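Local coordinates for putative cytoplasmic protein (Salmonella enterica subsp. enterica serovar Typhimurium, PDB 4IQN) that is of unknown function and belongs to the DUF5066 family of uncharacterised proteins, at residues A[4-15]-A[167-175]. Sequence-based numbering, arbitrary orientation.
Sequences MDISLTNLIELV and VEYLYNIIS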
# COMPACT_ATOMS: atom_id res chain seq x y z
N MSE A 4 -7.16 -14.74 -19.64
CA MSE A 4 -5.98 -13.83 -19.51
C MSE A 4 -4.97 -14.29 -18.48
O MSE A 4 -5.35 -14.77 -17.42
CB MSE A 4 -6.38 -12.39 -19.13
CG MSE A 4 -5.12 -11.53 -18.99
SE MSE A 4 -5.54 -9.60 -18.93
CE MSE A 4 -3.71 -8.96 -18.55
N ASP A 5 -3.68 -14.12 -18.79
CA ASP A 5 -2.60 -14.58 -17.91
C ASP A 5 -2.14 -13.44 -17.00
O ASP A 5 -1.55 -12.45 -17.48
CB ASP A 5 -1.43 -15.13 -18.73
CG ASP A 5 -0.74 -16.32 -18.04
OD1 ASP A 5 -1.36 -16.99 -17.18
OD2 ASP A 5 0.44 -16.59 -18.37
N ILE A 6 -2.39 -13.59 -15.69
CA ILE A 6 -2.18 -12.52 -14.71
C ILE A 6 -1.20 -12.87 -13.59
O ILE A 6 -1.24 -12.30 -12.44
CB ILE A 6 -3.51 -11.99 -14.17
CG1 ILE A 6 -4.46 -13.14 -13.86
CG2 ILE A 6 -4.14 -11.07 -15.21
CD1 ILE A 6 -4.22 -13.82 -12.53
N SER A 7 -0.28 -13.77 -13.94
CA SER A 7 0.78 -14.18 -13.04
C SER A 7 1.74 -13.04 -12.67
O SER A 7 1.89 -12.04 -13.37
CB SER A 7 1.61 -15.30 -13.69
OG SER A 7 2.35 -14.78 -14.79
N LEU A 8 2.43 -13.22 -11.57
CA LEU A 8 3.45 -12.28 -11.20
C LEU A 8 4.58 -12.20 -12.27
O LEU A 8 5.08 -11.12 -12.59
CB LEU A 8 3.98 -12.67 -9.82
CG LEU A 8 4.97 -11.75 -9.20
CD1 LEU A 8 4.49 -10.31 -9.23
CD2 LEU A 8 5.21 -12.29 -7.79
N THR A 9 4.94 -13.34 -12.86
CA THR A 9 6.01 -13.39 -13.87
C THR A 9 5.63 -12.52 -15.06
O THR A 9 6.45 -11.72 -15.54
CB THR A 9 6.30 -14.82 -14.35
OG1 THR A 9 6.91 -15.55 -13.28
CG2 THR A 9 7.25 -14.83 -15.53
N ASN A 10 4.40 -12.68 -15.52
CA ASN A 10 3.88 -11.88 -16.61
C ASN A 10 3.88 -10.39 -16.23
O ASN A 10 4.27 -9.53 -17.03
CB ASN A 10 2.48 -12.38 -17.04
CG ASN A 10 2.49 -13.78 -17.70
OD1 ASN A 10 1.44 -14.35 -17.98
ND2 ASN A 10 3.67 -14.34 -17.93
N LEU A 11 3.47 -10.08 -15.00
CA LEU A 11 3.43 -8.70 -14.54
C LEU A 11 4.82 -8.03 -14.61
O LEU A 11 4.96 -6.92 -15.10
CB LEU A 11 2.84 -8.58 -13.15
CG LEU A 11 2.77 -7.16 -12.59
CD1 LEU A 11 2.05 -6.21 -13.54
CD2 LEU A 11 2.07 -7.23 -11.27
N ILE A 12 5.84 -8.73 -14.16
CA ILE A 12 7.17 -8.17 -14.18
C ILE A 12 7.65 -7.90 -15.61
O ILE A 12 8.25 -6.85 -15.87
CB ILE A 12 8.16 -9.03 -13.39
CG1 ILE A 12 7.76 -9.11 -11.89
CG2 ILE A 12 9.55 -8.47 -13.55
CD1 ILE A 12 7.89 -7.80 -11.13
N GLU A 13 7.37 -8.81 -16.55
CA GLU A 13 7.69 -8.53 -17.95
C GLU A 13 7.04 -7.25 -18.44
O GLU A 13 7.66 -6.48 -19.20
CB GLU A 13 7.31 -9.70 -18.90
CG GLU A 13 8.11 -10.98 -18.67
CD GLU A 13 9.62 -10.76 -18.61
OE1 GLU A 13 10.24 -10.51 -19.67
OE2 GLU A 13 10.21 -10.84 -17.51
N LEU A 14 5.79 -7.02 -18.05
CA LEU A 14 5.10 -5.79 -18.41
C LEU A 14 5.71 -4.58 -17.69
O LEU A 14 5.87 -3.53 -18.28
CB LEU A 14 3.60 -5.92 -18.17
CG LEU A 14 2.91 -7.04 -18.96
CD1 LEU A 14 1.53 -7.32 -18.38
CD2 LEU A 14 2.83 -6.71 -20.44
N VAL A 15 6.10 -4.75 -16.44
CA VAL A 15 6.73 -3.65 -15.70
C VAL A 15 8.06 -3.29 -16.36
O VAL A 15 8.32 -2.10 -16.60
CB VAL A 15 6.88 -3.97 -14.20
CG1 VAL A 15 7.76 -2.93 -13.52
CG2 VAL A 15 5.51 -4.00 -13.53
N VAL A 167 -0.73 -6.75 -7.33
CA VAL A 167 -0.76 -7.29 -8.68
C VAL A 167 -1.93 -6.70 -9.47
O VAL A 167 -1.74 -6.16 -10.56
CB VAL A 167 -0.80 -8.83 -8.70
CG1 VAL A 167 -0.90 -9.39 -10.11
CG2 VAL A 167 0.45 -9.41 -8.01
N GLU A 168 -3.12 -6.76 -8.92
CA GLU A 168 -4.29 -6.17 -9.57
C GLU A 168 -4.11 -4.66 -9.75
O GLU A 168 -4.40 -4.11 -10.82
CB GLU A 168 -5.56 -6.47 -8.78
CG GLU A 168 -6.81 -5.82 -9.39
CD GLU A 168 -8.12 -6.23 -8.77
OE1 GLU A 168 -8.15 -6.87 -7.70
OE2 GLU A 168 -9.17 -5.89 -9.38
N TYR A 169 -3.62 -3.98 -8.72
CA TYR A 169 -3.38 -2.55 -8.79
C TYR A 169 -2.47 -2.22 -9.97
O TYR A 169 -2.77 -1.34 -10.79
CB TYR A 169 -2.81 -2.03 -7.45
CG TYR A 169 -2.31 -0.61 -7.52
CD1 TYR A 169 -3.17 0.47 -7.41
CD2 TYR A 169 -0.95 -0.34 -7.73
CE1 TYR A 169 -2.72 1.77 -7.51
CE2 TYR A 169 -0.47 0.94 -7.80
CZ TYR A 169 -1.35 2.02 -7.69
OH TYR A 169 -0.89 3.32 -7.80
N LEU A 170 -1.34 -2.92 -10.09
CA LEU A 170 -0.39 -2.61 -11.13
C LEU A 170 -0.89 -2.94 -12.54
O LEU A 170 -0.60 -2.19 -13.49
CB LEU A 170 0.96 -3.28 -10.86
CG LEU A 170 1.72 -2.62 -9.72
CD1 LEU A 170 3.00 -3.42 -9.50
CD2 LEU A 170 2.06 -1.16 -9.99
N TYR A 171 -1.60 -4.05 -12.71
CA TYR A 171 -2.17 -4.37 -14.02
C TYR A 171 -3.05 -3.22 -14.48
O TYR A 171 -3.06 -2.84 -15.67
CB TYR A 171 -2.97 -5.68 -14.00
CG TYR A 171 -2.16 -6.91 -14.36
CD1 TYR A 171 -1.85 -7.21 -15.70
CD2 TYR A 171 -1.68 -7.76 -13.39
CE1 TYR A 171 -1.11 -8.32 -16.03
CE2 TYR A 171 -0.94 -8.89 -13.73
CZ TYR A 171 -0.65 -9.17 -15.04
OH TYR A 171 0.10 -10.30 -15.39
N ASN A 172 -3.80 -2.66 -13.54
CA ASN A 172 -4.68 -1.53 -13.87
C ASN A 172 -3.85 -0.28 -14.23
O ASN A 172 -4.12 0.36 -15.24
CB ASN A 172 -5.70 -1.29 -12.78
CG ASN A 172 -6.86 -2.27 -12.83
OD1 ASN A 172 -6.84 -3.37 -12.25
ND2 ASN A 172 -7.86 -1.90 -13.55
N ILE A 173 -2.79 0.01 -13.47
CA ILE A 173 -1.93 1.16 -13.79
C ILE A 173 -1.37 1.03 -15.21
O ILE A 173 -1.42 1.96 -15.99
CB ILE A 173 -0.77 1.32 -12.77
CG1 ILE A 173 -1.29 1.71 -11.39
CG2 ILE A 173 0.31 2.28 -13.27
CD1 ILE A 173 -2.00 3.04 -11.33
N ILE A 174 -0.86 -0.16 -15.51
CA ILE A 174 -0.18 -0.42 -16.77
C ILE A 174 -1.11 -0.52 -17.98
O ILE A 174 -0.67 -0.36 -19.12
CB ILE A 174 0.62 -1.72 -16.64
CG1 ILE A 174 1.84 -1.45 -15.75
CG2 ILE A 174 1.03 -2.26 -18.00
CD1 ILE A 174 2.60 -2.68 -15.35
N SER A 175 -2.40 -0.74 -17.74
CA SER A 175 -3.39 -0.95 -18.83
C SER A 175 -3.52 0.24 -19.79
O SER A 175 -3.89 0.05 -20.94
CB SER A 175 -4.79 -1.32 -18.28
OG SER A 175 -5.40 -0.23 -17.62
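Tyr171 reaches across from helix 167-174 and is clamped between Ile6 and Leu11. Ile6 CG2 lies over one ring face, 4.1 Å from the centroid of the Tyr171 ring. Leu11 CD1 lies over the opposite face at a like height, so both make CH-pi contacts. Val167 CG1, of the same helix as Tyr171, lies in plane at the ring edge. The selenomethionine Met4, its chain extended, brings CE to 3.7 Å from Tyr171 CE1, and Leu14 CD1 meets the same ring carbon. The phenol then donates from Tyr171 OH to Ser7 O at 3.2 Å, tilted 20° from the carbonyl plane. Leu11 N reaches that oxygen from the other face, so two donors grip it. Ser7 is also the N-cap of helix 8-15, its OG accepting from Asn10 N. The tyrosine is thus anchored where this helix starts. Helix segments 8-15 and 167-174 run at 35° to each other, and Leu11 is a knob set among Val167, Leu170, Tyr171 and Ile174. Its CG is anti to the backbone N, and chi2 (54°) then turns CD2 to Val167 CA at 3.8 Å and CD1 to Ile174 CD1. Further along, Val15 CG2 meets Ile174 CD1 at 3.7 Å. Ile6 also touches Trp192 of helix 190-207.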